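PDB 4ZM6: N-acetyl-beta-D glucosaminidase from Rhizomucor miehei CAU432, which probably hydrolyses beta-linked N-acetylglucosamine residues through its glycoside hydrolase family 3 region and binds acetyl-CoA for a GCN5-related glucosamine N-acetyltransferase activity. Local coordinates for residues A[371-379]-A[523-534]. Sequence-based numbering, arbitrary orientation.
Sequences VPTVVTNRK and LPISIPNVDDAI
V375 meets the loop 523-534 with one methyl and its carbonyl oxygen. CG1, anti to the backbone N (chi1 -179°), reaches the end methyls of two residues: CD1 of L523 lies 3.8 Å from V375 CG1, with the two side chains crossing at about a right angle, while I527 comes tip to tip, its CD1 3.9 Å from that same V375 CG1. One residue on, CG2 of T376 touches CG1 of V530, the last residue of the type II turn that begins at I527; OG1 of T376 is hydrogen-bonded to OE1 of Q486.

I534 packs along the strand 373-377. Its backbone N donates to V375 O at 3.1 Å, and CA of A533 adds a C-H...O contact to that oxygen. With CG1 anti to its own carbonyl carbon, the chain of I534 passes V375 O and brings CD1 to 3.7 Å from CB of N377; V374 CG1 touches that methyl too.

At the far end R378, bent at chi2 and chi3, brings NH1 to 3.1 Å from OD2 of D532 in a salt bridge. OD2 accepts through its syn lone pair, with the carboxylate and guanidinium planes 34° apart. The rest of the guanidinium is held by D493 at NE and by the carbonyl of P490 at NH2, which should restrict its rotation. D532 itself is exposed, so this bond lies at the solvent margin.

The irregular loop, leading toward strand 540-543 of the acetyltransferase region, folds back over strand 373-377, where V375 and T376 both face Y495 in a classic beta bulge. That strand is the antiparallel edge of a six-stranded mixed sheet, consistent with the alpha/beta sandwich that follows the TIM barrel in many family 3 glycoside hydrolases.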
ATOM      1  N   VAL A 371      22.461   2.606  18.446  1.00 64.05           N
ATOM      2  CA  VAL A 371      21.799   1.290  18.529  1.00 61.82           C
ATOM      3  C   VAL A 371      21.079   1.000  19.858  1.00 59.71           C
ATOM      4  O   VAL A 371      19.865   0.814  19.860  1.00 64.92           O
ATOM      5  CB  VAL A 371      22.781   0.143  18.194  1.00 61.46           C
ATOM      6  CG1 VAL A 371      22.223  -1.212  18.607  1.00 59.84           C
ATOM      7  CG2 VAL A 371      23.104   0.146  16.705  1.00 61.80           C
ATOM      8  N   PRO A 372      21.807   0.946  20.984  1.00 54.92           N
ATOM      9  CA  PRO A 372      21.102   0.494  22.181  1.00 53.03           C
ATOM     10  C   PRO A 372      19.973   1.424  22.622  1.00 51.32           C
ATOM     11  O   PRO A 372      20.031   2.635  22.393  1.00 50.60           O
ATOM     12  CB  PRO A 372      22.202   0.435  23.244  1.00 52.67           C
ATOM     13  CG  PRO A 372      23.216   1.413  22.785  1.00 54.05           C
ATOM     14  CD  PRO A 372      23.187   1.364  21.286  1.00 55.17           C
ATOM     15  N   THR A 373      18.959   0.829  23.245  1.00 49.55           N
ATOM     16  CA  THR A 373      17.763   1.527  23.682  1.00 47.88           C
ATOM     17  C   THR A 373      17.637   1.445  25.203  1.00 48.01           C
ATOM     18  O   THR A 373      17.818   0.378  25.787  1.00 48.61           O
ATOM     19  CB  THR A 373      16.499   0.889  23.066  1.00 47.43           C
ATOM     20  OG1 THR A 373      16.702   0.640  21.670  1.00 45.91           O
ATOM     21  CG2 THR A 373      15.294   1.791  23.254  1.00 47.45           C
ATOM     22  N   VAL A 374      17.336   2.574  25.838  1.00 47.71           N
ATOM     23  CA  VAL A 374      16.932   2.597  27.236  1.00 46.56           C
ATOM     24  C   VAL A 374      15.426   2.403  27.220  1.00 48.18           C
ATOM     25  O   VAL A 374      14.696   3.242  26.687  1.00 52.82           O
ATOM     26  CB  VAL A 374      17.281   3.935  27.903  1.00 45.97           C
ATOM     27  CG1 VAL A 374      16.758   3.971  29.327  1.00 45.69           C
ATOM     28  CG2 VAL A 374      18.788   4.163  27.869  1.00 46.87           C
ATOM     29  N   VAL A 375      14.965   1.296  27.797  1.00 47.33           N
ATOM     30  CA  VAL A 375      13.568   0.894  27.699  1.00 45.66           C
ATOM     31  C   VAL A 375      12.762   1.425  28.884  1.00 46.36           C
ATOM     32  O   VAL A 375      11.664   1.954  28.710  1.00 46.22           O
ATOM     33  CB  VAL A 375      13.455  -0.637  27.605  1.00 44.99           C
ATOM     34  CG1 VAL A 375      12.002  -1.070  27.477  1.00 45.37           C
ATOM     35  CG2 VAL A 375      14.266  -1.152  26.429  1.00 44.91           C
ATOM     36  N   THR A 376      13.297   1.276  30.089  1.00 47.60           N
ATOM     37  CA  THR A 376      12.691   1.901  31.261  1.00 50.28           C
ATOM     38  C   THR A 376      13.762   2.544  32.119  1.00 49.57           C
ATOM     39  O   THR A 376      14.927   2.161  32.080  1.00 49.11           O
ATOM     40  CB  THR A 376      11.857   0.911  32.112  1.00 52.85           C
ATOM     41  OG1 THR A 376      12.692  -0.136  32.613  1.00 53.12           O
ATOM     42  CG2 THR A 376      10.726   0.307  31.282  1.00 54.46           C
ATOM     43  N   ASN A 377      13.342   3.543  32.881  1.00 50.14           N
ATOM     44  CA  ASN A 377      14.234   4.321  33.718  1.00 50.07           C
ATOM     45  C   ASN A 377      13.370   5.099  34.713  1.00 52.76           C
ATOM     46  O   ASN A 377      13.427   6.330  34.798  1.00 52.88           O
ATOM     47  CB  ASN A 377      15.086   5.254  32.846  1.00 48.29           C
ATOM     48  CG  ASN A 377      16.282   5.829  33.581  1.00 47.89           C
ATOM     49  OD1 ASN A 377      16.660   5.372  34.661  1.00 49.38           O
ATOM     50  ND2 ASN A 377      16.887   6.837  32.990  1.00 47.89           N
ATOM     51  N   ARG A 378      12.556   4.351  35.456  1.00 55.11           N
ATOM     52  CA  ARG A 378      11.558   4.920  36.360  1.00 56.73           C
ATOM     53  C   ARG A 378      12.137   5.814  37.464  1.00 56.91           C
ATOM     54  O   ARG A 378      11.512   6.801  37.843  1.00 54.22           O
ATOM     55  CB  ARG A 378      10.697   3.807  36.984  1.00 59.89           C
ATOM     56  CG  ARG A 378       9.341   3.600  36.314  1.00 63.03           C
ATOM     57  CD  ARG A 378       9.266   2.374  35.415  1.00 63.87           C
ATOM     58  NE  ARG A 378       9.250   1.129  36.190  1.00 67.89           N
ATOM     59  CZ  ARG A 378       8.946  -0.081  35.709  1.00 69.41           C
ATOM     60  NH1 ARG A 378       8.604  -0.259  34.434  1.00 70.30           N
ATOM     61  NH2 ARG A 378       8.983  -1.128  36.520  1.00 69.99           N
ATOM     62  N   LYS A 379      13.323   5.473  37.971  1.00 59.72           N
ATOM     63  CA  LYS A 379      13.972   6.252  39.036  1.00 61.12           C
ATOM     64  C   LYS A 379      15.068   7.193  38.517  1.00 60.15           C
ATOM     65  O   LYS A 379      15.810   7.767  39.308  1.00 63.35           O
ATOM     66  CB  LYS A 379      14.599   5.316  40.070  1.00 63.52           C
ATOM     67  CG  LYS A 379      13.705   4.189  40.560  1.00 67.75           C
ATOM     68  CD  LYS A 379      12.571   4.680  41.446  1.00 71.38           C
ATOM     69  CE  LYS A 379      12.309   3.703  42.586  1.00 76.27           C
ATOM     70  NZ  LYS A 379      11.248   4.176  43.518  1.00 79.25           N
ATOM     71  N   LEU A 523      12.643   0.802  20.222  1.00 49.59           N
ATOM     72  CA  LEU A 523      12.356  -0.633  20.260  1.00 48.26           C
ATOM     73  C   LEU A 523      11.674  -1.050  18.961  1.00 46.71           C
ATOM     74  O   LEU A 523      10.636  -0.492  18.623  1.00 46.79           O
ATOM     75  CB  LEU A 523      11.426  -0.981  21.427  1.00 49.12           C
ATOM     76  CG  LEU A 523      12.025  -1.356  22.779  1.00 48.96           C
ATOM     77  CD1 LEU A 523      10.923  -1.516  23.815  1.00 48.41           C
ATOM     78  CD2 LEU A 523      12.825  -2.642  22.662  1.00 50.56           C
ATOM     79  N   PRO A 524      12.249  -2.028  18.233  1.00 44.96           N
ATOM     80  CA  PRO A 524      11.583  -2.592  17.061  1.00 43.40           C
ATOM     81  C   PRO A 524      10.667  -3.764  17.420  1.00 42.71           C
ATOM     82  O   PRO A 524      10.367  -4.601  16.573  1.00 41.40           O
ATOM     83  CB  PRO A 524      12.757  -3.051  16.194  1.00 43.38           C
ATOM     84  CG  PRO A 524      13.826  -3.399  17.166  1.00 43.55           C
ATOM     85  CD  PRO A 524      13.598  -2.596  18.415  1.00 44.51           C
ATOM     86  N   ILE A 525      10.177  -3.766  18.657  1.00 44.39           N
ATOM     87  CA  ILE A 525       9.589  -4.941  19.281  1.00 44.46           C
ATOM     88  C   ILE A 525       8.629  -4.480  20.378  1.00 43.48           C
ATOM     89  O   ILE A 525       8.770  -3.374  20.909  1.00 42.93           O
ATOM     90  CB  ILE A 525      10.723  -5.813  19.886  1.00 46.58           C
ATOM     91  CG1 ILE A 525      10.729  -7.197  19.267  1.00 48.15           C
ATOM     92  CG2 ILE A 525      10.657  -5.923  21.411  1.00 46.91           C
ATOM     93  CD1 ILE A 525      11.089  -7.222  17.802  1.00 48.93           C
ATOM     94  N   SER A 526       7.658  -5.324  20.715  1.00 42.91           N
ATOM     95  CA  SER A 526       6.841  -5.119  21.912  1.00 43.35           C
ATOM     96  C   SER A 526       7.364  -6.034  23.002  1.00 44.66           C
ATOM     97  O   SER A 526       7.628  -7.213  22.748  1.00 44.29           O
ATOM     98  CB  SER A 526       5.365  -5.433  21.651  1.00 43.27           C
ATOM     99  OG  SER A 526       4.611  -4.248  21.462  1.00 44.28           O
ATOM    100  N   ILE A 527       7.522  -5.497  24.207  1.00 45.85           N
ATOM    101  CA  ILE A 527       7.866  -6.321  25.351  1.00 48.31           C
ATOM    102  C   ILE A 527       6.582  -6.549  26.132  1.00 49.76           C
ATOM    103  O   ILE A 527       5.981  -5.591  26.601  1.00 51.01           O
ATOM    104  CB  ILE A 527       8.937  -5.667  26.232  1.00 49.86           C
ATOM    105  CG1 ILE A 527      10.208  -5.440  25.406  1.00 51.64           C
ATOM    106  CG2 ILE A 527       9.251  -6.553  27.430  1.00 50.65           C
ATOM    107  CD1 ILE A 527      11.286  -4.664  26.129  1.00 52.68           C
ATOM    108  N   PRO A 528       6.137  -7.815  26.243  1.00 52.26           N
ATOM    109  CA  PRO A 528       4.933  -8.100  27.023  1.00 53.38           C
ATOM    110  C   PRO A 528       5.080  -7.691  28.483  1.00 54.84           C
ATOM    111  O   PRO A 528       6.180  -7.752  29.030  1.00 53.87           O
ATOM    112  CB  PRO A 528       4.797  -9.623  26.917  1.00 53.31           C
ATOM    113  CG  PRO A 528       5.523  -9.991  25.674  1.00 52.02           C
ATOM    114  CD  PRO A 528       6.665  -9.029  25.591  1.00 52.39           C
ATOM    115  N   ASN A 529       3.976  -7.259  29.089  1.00 58.03           N
ATOM    116  CA  ASN A 529       3.944  -6.833  30.496  1.00 60.68           C
ATOM    117  C   ASN A 529       4.745  -5.563  30.810  1.00 61.80           C
ATOM    118  O   ASN A 529       4.845  -5.176  31.974  1.00 64.30           O
ATOM    119  CB  ASN A 529       4.394  -7.973  31.422  1.00 62.21           C
ATOM    120  CG  ASN A 529       3.679  -9.284  31.129  1.00 63.44           C
ATOM    121  OD1 ASN A 529       4.316 -10.329  30.920  1.00 60.40           O
ATOM    122  ND2 ASN A 529       2.348  -9.231  31.105  1.00 61.26           N
ATOM    123  N   VAL A 530       5.300  -4.918  29.783  1.00 63.59           N
ATOM    124  CA  VAL A 530       6.021  -3.656  29.937  1.00 67.70           C
ATOM    125  C   VAL A 530       5.452  -2.639  28.945  1.00 73.62           C
ATOM    126  O   VAL A 530       5.848  -2.611  27.777  1.00 70.59           O
ATOM    127  CB  VAL A 530       7.532  -3.821  29.683  1.00 66.67           C
ATOM    128  CG1 VAL A 530       8.262  -2.516  29.972  1.00 66.53           C
ATOM    129  CG2 VAL A 530       8.102  -4.954  30.521  1.00 65.64           C
ATOM    130  N   ASP A 531       4.525  -1.810  29.422  1.00 82.71           N
ATOM    131  CA  ASP A 531       3.774  -0.884  28.567  1.00 88.50           C
ATOM    132  C   ASP A 531       4.203   0.579  28.696  1.00 89.04           C
ATOM    133  O   ASP A 531       3.807   1.412  27.877  1.00 89.88           O
ATOM    134  CB  ASP A 531       2.276  -1.015  28.860  1.00 91.28           C
ATOM    135  CG  ASP A 531       1.719  -2.359  28.427  1.00 93.49           C
ATOM    136  OD1 ASP A 531       1.638  -2.597  27.202  1.00 91.54           O
ATOM    137  OD2 ASP A 531       1.370  -3.176  29.308  1.00 97.27           O
ATOM    138  N   ASP A 532       5.015   0.889  29.704  1.00 90.60           N
ATOM    139  CA  ASP A 532       5.483   2.261  29.924  1.00 90.40           C
ATOM    140  C   ASP A 532       6.872   2.494  29.313  1.00 88.22           C
ATOM    141  O   ASP A 532       7.701   3.210  29.887  1.00 90.05           O
ATOM    142  CB  ASP A 532       5.449   2.630  31.423  1.00 92.24           C
ATOM    143  CG  ASP A 532       6.231   1.658  32.301  1.00 94.74           C
ATOM    144  OD1 ASP A 532       5.940   0.441  32.265  1.00 95.75           O
ATOM    145  OD2 ASP A 532       7.124   2.117  33.042  1.00 93.74           O
ATOM    146  N   ALA A 533       7.108   1.907  28.137  1.00 82.99           N
ATOM    147  CA  ALA A 533       8.354   2.114  27.401  1.00 80.35           C
ATOM    148  C   ALA A 533       8.588   3.613  27.180  1.00 76.42           C
ATOM    149  O   ALA A 533       7.639   4.357  26.948  1.00 74.92           O
ATOM    150  CB  ALA A 533       8.307   1.370  26.072  1.00 78.42           C
ATOM    151  N   ILE A 534       9.842   4.053  27.283  1.00 74.47           N
ATOM    152  CA  ILE A 534      10.185   5.473  27.121  1.00 75.73           C
ATOM    153  C   ILE A 534      10.153   5.869  25.651  1.00 78.18           C
ATOM    154  O   ILE A 534      10.875   5.298  24.834  1.00 75.96           O
ATOM    155  CB  ILE A 534      11.594   5.803  27.668  1.00 73.72           C
ATOM    156  CG1 ILE A 534      11.635   5.638  29.186  1.00 70.66           C
ATOM    157  CG2 ILE A 534      12.009   7.224  27.287  1.00 72.76           C
ATOM    158  CD1 ILE A 534      13.036   5.654  29.751  1.00 70.39           C
TER